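Local coordinates for putative enoyl-CoA hydratase/isomerase (Bordetella parapertussis, PDB 3ISA), which probably acts on acyl-CoA thioesters as an enzyme of the enoyl-CoA hydratase/isomerase (crotonase) family, at the interface of chains A and B and the interface of chains A and C. Sequence-based numbering; all coordinates share one arbitrary frame. Chains: chain A/B/C, Putative enoyl-CoA hydratase/isomerase.

Chain A meets two other copies of the same protein: chain B at contact 1 and chain C at contact 2, with the C-alpha centres of the two patches about 23 Å apart. They share no residues and draw on different elements. Contact 1 uses helices 77-95 and 217-229 of chain A against helix 77-95 of chain B, within a two-fold interface. Contact 2 sets 3-10 helix 135-138 and the segment after helix 153-160 against the end of helix 186-197 of chain C and the residues following it. One subunit can therefore hold both neighbours at once in the deposited six-copy assembly, a common size for crotonases.

Contact 1: the interface of chains A and B. Residues chain A 77, 81, 225, 229; chain B 82, 85-86, 89.
B:Leu82 pushes its isobutyl group between A:Leu81, A:Ala229 and the start of helix 77-95 of chain A, and the contacts among the residues at this patch are largely apolar. A:Leu81 reaches it with one branch: CD2 comes down on the backbone of the partner helix, 3.6 Å from CA of B:Leu82, and also touches CB and CD1 of that residue. CG of A:Leu81 is anti to the backbone N (chi1 170°), and this sends the branch across to chain B. The two methyls of B:Leu82 part company: CD1 lies 3.8 Å from CB of A:Ala229, while CD2 turns to A:Glu77, 4.1 Å from its backbone C and a similar distance from CB. The glutamate thus contributes the base of its side chain here. B:Val85 also divides its branches, with CG1 set 3.7 Å from CB of A:Ala229 and CG2 facing CD2 of A:Leu81. CB of A:Ala229 is therefore shared by a leucine and a valine one turn apart, with SD of B:Met89 at the rim, 4.1 Å from that CB.

Polar groups come in at the border. The chain of B:Arg86 bends at chi2 and chi3 (-58° and -77°) and passes the carbonyl of A:Ala229, its CD 3.6 Å from that O. NH1 of B:Arg86 is 3.7 Å from O of A:Ala229, so any attraction is at most a weak electrostatic one.

The site lies where the last residue of helix 217-229 in chain A and the first turns of its helix 77-95 meet helix 77-95 of chain B; the two-fold repeats the arrangement with the chains exchanged.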
ATOM      1  N   GLU A  77      -6.576  14.360 -31.913  1.00 23.35           N
ATOM      2  CA  GLU A  77      -6.647  13.374 -30.837  0.50 23.90           C
ATOM      3  C   GLU A  77      -5.921  13.912 -29.572  1.00 22.92           C
ATOM      4  O   GLU A  77      -6.388  13.737 -28.498  1.00 23.40           O
ATOM      5  CB  GLU A  77      -6.196  11.978 -31.277  0.50 23.16           C
ATOM      6  CG  GLU A  77      -7.183  11.335 -32.252  0.50 30.89           C
ATOM      7  CD  GLU A  77      -7.056   9.831 -32.352  0.50 38.58           C
ATOM      8  OE1 GLU A  77      -8.096   9.177 -32.529  0.50 26.31           O
ATOM      9  OE2 GLU A  77      -5.929   9.296 -32.258  0.50 45.42           O
ATOM     10  N   LEU A  81      -7.345  14.627 -25.772  1.00 20.01           N
ATOM     11  CA  LEU A  81      -6.686  14.041 -24.594  1.00 21.15           C
ATOM     12  C   LEU A  81      -6.403  15.125 -23.557  1.00 21.34           C
ATOM     13  O   LEU A  81      -6.716  14.955 -22.380  1.00 19.05           O
ATOM     14  CB  LEU A  81      -5.367  13.350 -24.956  1.00 19.55           C
ATOM     15  CG  LEU A  81      -4.480  12.921 -23.773  1.00 22.86           C
ATOM     16  CD1 LEU A  81      -5.123  11.804 -22.926  1.00 20.63           C
ATOM     17  CD2 LEU A  81      -3.111  12.508 -24.240  1.00 19.45           C
ATOM     18  N   ALA A 225      -5.778   8.867 -18.680  1.00 16.94           N
ATOM     19  CA  ALA A 225      -4.765   9.134 -19.699  1.00 17.03           C
ATOM     20  C   ALA A 225      -4.610   7.959 -20.666  1.00 20.55           C
ATOM     21  O   ALA A 225      -4.656   8.162 -21.879  1.00 18.85           O
ATOM     22  CB  ALA A 225      -3.414   9.512 -19.050  1.00 17.96           C
ATOM     23  N   ALA A 229      -5.685   8.100 -24.615  1.00 19.92           N
ATOM     24  CA  ALA A 229      -4.522   8.099 -25.521  1.00 20.28           C
ATOM     25  C   ALA A 229      -4.467   6.882 -26.455  1.00 22.23           C
ATOM     26  O   ALA A 229      -3.556   6.771 -27.276  1.00 25.19           O
ATOM     27  CB  ALA A 229      -3.231   8.201 -24.748  1.00 19.59           C
TER
ATOM     28  N   LEU B  82      -0.068  14.231 -25.913  1.00 17.00           N
ATOM     29  CA  LEU B  82      -0.351  12.913 -26.460  1.00 21.00           C
ATOM     30  C   LEU B  82       0.946  12.169 -26.778  1.00 23.41           C
ATOM     31  O   LEU B  82       1.100  11.020 -26.393  1.00 18.84           O
ATOM     32  CB  LEU B  82      -1.267  12.993 -27.680  1.00 21.50           C
ATOM     33  CG  LEU B  82      -1.525  11.667 -28.413  1.00 24.35           C
ATOM     34  CD1 LEU B  82      -2.185  10.617 -27.504  1.00 23.11           C
ATOM     35  CD2 LEU B  82      -2.348  11.864 -29.666  1.00 27.19           C
ATOM     36  N   VAL B  85       2.677  11.182 -23.573  1.00 15.92           N
ATOM     37  CA  VAL B  85       1.937  10.063 -22.983  1.00 15.88           C
ATOM     38  C   VAL B  85       2.262   8.732 -23.680  1.00 21.19           C
ATOM     39  O   VAL B  85       2.492   7.709 -23.009  1.00 16.40           O
ATOM     40  CB  VAL B  85       0.394  10.336 -22.928  1.00 16.04           C
ATOM     41  CG1 VAL B  85      -0.393   9.054 -22.585  1.00 16.85           C
ATOM     42  CG2 VAL B  85       0.099  11.440 -21.882  1.00 16.62           C
ATOM     43  N   ARG B  86       2.319   8.756 -25.011  1.00 22.34           N
ATOM     44  CA  ARG B  86       2.664   7.555 -25.782  1.00 19.74           C
ATOM     45  C   ARG B  86       4.099   7.092 -25.507  1.00 19.39           C
ATOM     46  O   ARG B  86       4.369   5.879 -25.444  1.00 20.37           O
ATOM     47  CB  ARG B  86       2.395   7.755 -27.282  1.00 18.72           C
ATOM     48  CG  ARG B  86       0.902   7.949 -27.640  1.00 16.02           C
ATOM     49  CD  ARG B  86       0.060   6.770 -27.189  1.00 23.43           C
ATOM     50  NE  ARG B  86       0.207   5.632 -28.090  1.00 20.73           N
ATOM     51  CZ  ARG B  86      -0.293   4.417 -27.863  1.00 31.50           C
ATOM     52  NH1 ARG B  86      -0.963   4.150 -26.740  1.00 24.66           N
ATOM     53  NH2 ARG B  86      -0.109   3.457 -28.757  1.00 26.44           N
ATOM     54  N   MET B  89       3.931   5.361 -22.160  1.00 15.68           N
ATOM     55  CA  MET B  89       3.310   4.058 -22.350  1.00 17.77           C
ATOM     56  C   MET B  89       4.314   3.043 -22.954  1.00 20.15           C
ATOM     57  O   MET B  89       4.393   1.905 -22.499  1.00 19.17           O
ATOM     58  CB  MET B  89       1.997   4.198 -23.143  1.00 19.64           C
ATOM     59  CG  MET B  89       0.893   5.011 -22.385  1.00 22.06           C
ATOM     60  SD  MET B  89      -0.655   5.333 -23.264  1.00 12.41           S
ATOM     61  CE  MET B  89      -1.287   3.680 -23.346  1.00 24.80           C
TER

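Contact 2: the interface of chains A and C. Residues chain A 137, 160-163; chain C 196, 199-200.
This is a subunit interface between two copies of a crotonase-family protein, and it joins chain A to chain C in the deposited hexamer; since crotonases commonly form hexamers, it may well serve the biological assembly. The whole A-C interface is not an exact two-fold. A:Lys137 makes the polar link: its terminal nitrogen NZ donates to the backbone O of C:Ala199 over 2.8 Å. The donor lies in the carbonyl plane on a lone pair, with a C=O...N angle of 132°, as a well-placed bond should. The lysine chain bends at chi2 and chi3, which brings CD and CE alongside the same oxygen, CD of A:Lys137 being 3.4 Å from O of C:Ala199.

Those methylenes have a second task. The side chains of A:Lys137 and C:Leu200 cross at about a right angle, with CD of the lysine 4.0 Å from CD2 of the leucine. The other branch of C:Leu200 turns to the backbone leaving helix 153-160: CD1 is 3.6 Å from O of A:Gly161, and CG touches that oxygen too. CG of the leucine is anti to its own carbonyl carbon (chi1 -54°), which aims the fork at chain A.

Next to the leucine, the methyl of C:Ala199 packs on A:Ser162, its CB 3.6 Å from CA of the serine and close to the serine CB as well. At the far side two carbonyl oxygens, of A:Gly161 and C:Ala196, approach to 3.3 Å. Two acceptors facing each other bring no attraction of their own, so the pair is probably tolerated as part of the close backbone approach between the segment after helix 153-160 and the end of helix 186-197.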
ATOM      1  N   LYS A 137     -18.618   3.403 -23.470  1.00 23.24           N
ATOM      2  CA  LYS A 137     -19.008   3.107 -24.873  1.00 21.67           C
ATOM      3  C   LYS A 137     -17.933   3.468 -25.903  1.00 21.02           C
ATOM      4  O   LYS A 137     -17.767   2.757 -26.899  1.00 25.11           O
ATOM      5  CB  LYS A 137     -20.340   3.750 -25.275  1.00 24.98           C
ATOM      6  CG  LYS A 137     -21.543   3.306 -24.476  1.00 28.14           C
ATOM      7  CD  LYS A 137     -21.772   1.813 -24.532  1.00 35.99           C
ATOM      8  CE  LYS A 137     -22.701   1.443 -25.651  1.00 45.44           C
ATOM      9  NZ  LYS A 137     -23.374   0.114 -25.444  1.00 44.62           N
ATOM     10  N   LEU A 160     -22.187   1.236 -14.639  1.00 20.99           N
ATOM     11  CA  LEU A 160     -21.093   1.524 -15.566  1.00 20.59           C
ATOM     12  C   LEU A 160     -20.909   0.404 -16.596  1.00 19.90           C
ATOM     13  O   LEU A 160     -20.643   0.683 -17.771  1.00 23.30           O
ATOM     14  CB  LEU A 160     -19.785   1.821 -14.818  1.00 20.18           C
ATOM     15  CG  LEU A 160     -19.801   3.072 -13.924  1.00 18.78           C
ATOM     16  CD1 LEU A 160     -18.456   3.218 -13.229  1.00 21.75           C
ATOM     17  CD2 LEU A 160     -20.132   4.323 -14.751  1.00 23.09           C
ATOM     18  N   GLY A 161     -21.105  -0.842 -16.157  1.00 22.53           N
ATOM     19  CA  GLY A 161     -20.937  -2.032 -17.010  1.00 24.05           C
ATOM     20  C   GLY A 161     -21.779  -2.047 -18.271  1.00 24.14           C
ATOM     21  O   GLY A 161     -21.395  -2.665 -19.273  1.00 23.74           O
ATOM     22  N   SER A 162     -22.933  -1.381 -18.229  1.00 22.39           N
ATOM     23  CA  SER A 162     -23.702  -1.194 -19.455  1.00 27.89           C
ATOM     24  C   SER A 162     -23.798   0.279 -19.866  1.00 29.86           C
ATOM     25  O   SER A 162     -24.623   0.634 -20.713  1.00 28.40           O
ATOM     26  CB  SER A 162     -25.090  -1.840 -19.344  1.00 30.81           C
ATOM     27  OG  SER A 162     -25.802  -1.324 -18.239  1.00 38.26           O
ATOM     28  N   ALA A 163     -22.951   1.123 -19.258  1.00 28.38           N
ATOM     29  CA  ALA A 163     -22.927   2.573 -19.504  1.00 30.21           C
ATOM     30  C   ALA A 163     -24.342   3.157 -19.590  1.00 30.31           C
ATOM     31  O   ALA A 163     -24.683   3.872 -20.537  1.00 35.31           O
ATOM     32  CB  ALA A 163     -22.109   2.899 -20.765  1.00 35.72           C
TER
ATOM     33  N   ALA C 196     -25.946  -6.855 -20.863  1.00 22.80           N
ATOM     34  CA  ALA C 196     -25.061  -5.984 -20.055  1.00 22.21           C
ATOM     35  C   ALA C 196     -23.583  -6.264 -20.349  1.00 18.78           C
ATOM     36  O   ALA C 196     -22.795  -5.333 -20.504  1.00 23.35           O
ATOM     37  CB  ALA C 196     -25.347  -6.169 -18.570  1.00 24.95           C
ATOM     38  N   ALA C 199     -22.425  -4.847 -23.671  1.00 23.58           N
ATOM     39  CA  ALA C 199     -22.638  -3.418 -23.843  1.00 23.46           C
ATOM     40  C   ALA C 199     -21.314  -2.665 -24.064  1.00 25.47           C
ATOM     41  O   ALA C 199     -21.308  -1.562 -24.607  1.00 26.30           O
ATOM     42  CB  ALA C 199     -23.406  -2.843 -22.657  1.00 20.95           C
ATOM     43  N   LEU C 200     -20.198  -3.275 -23.656  1.00 20.46           N
ATOM     44  CA  LEU C 200     -18.876  -2.685 -23.863  1.00 24.26           C
ATOM     45  C   LEU C 200     -17.984  -3.643 -24.644  1.00 23.53           C
ATOM     46  O   LEU C 200     -18.214  -4.852 -24.633  1.00 24.11           O
ATOM     47  CB  LEU C 200     -18.214  -2.379 -22.520  1.00 23.97           C
ATOM     48  CG  LEU C 200     -18.967  -1.523 -21.492  1.00 25.12           C
ATOM     49  CD1 LEU C 200     -18.112  -1.378 -20.215  1.00 19.62           C
ATOM     50  CD2 LEU C 200     -19.334  -0.148 -22.117  1.00 26.11           C
TER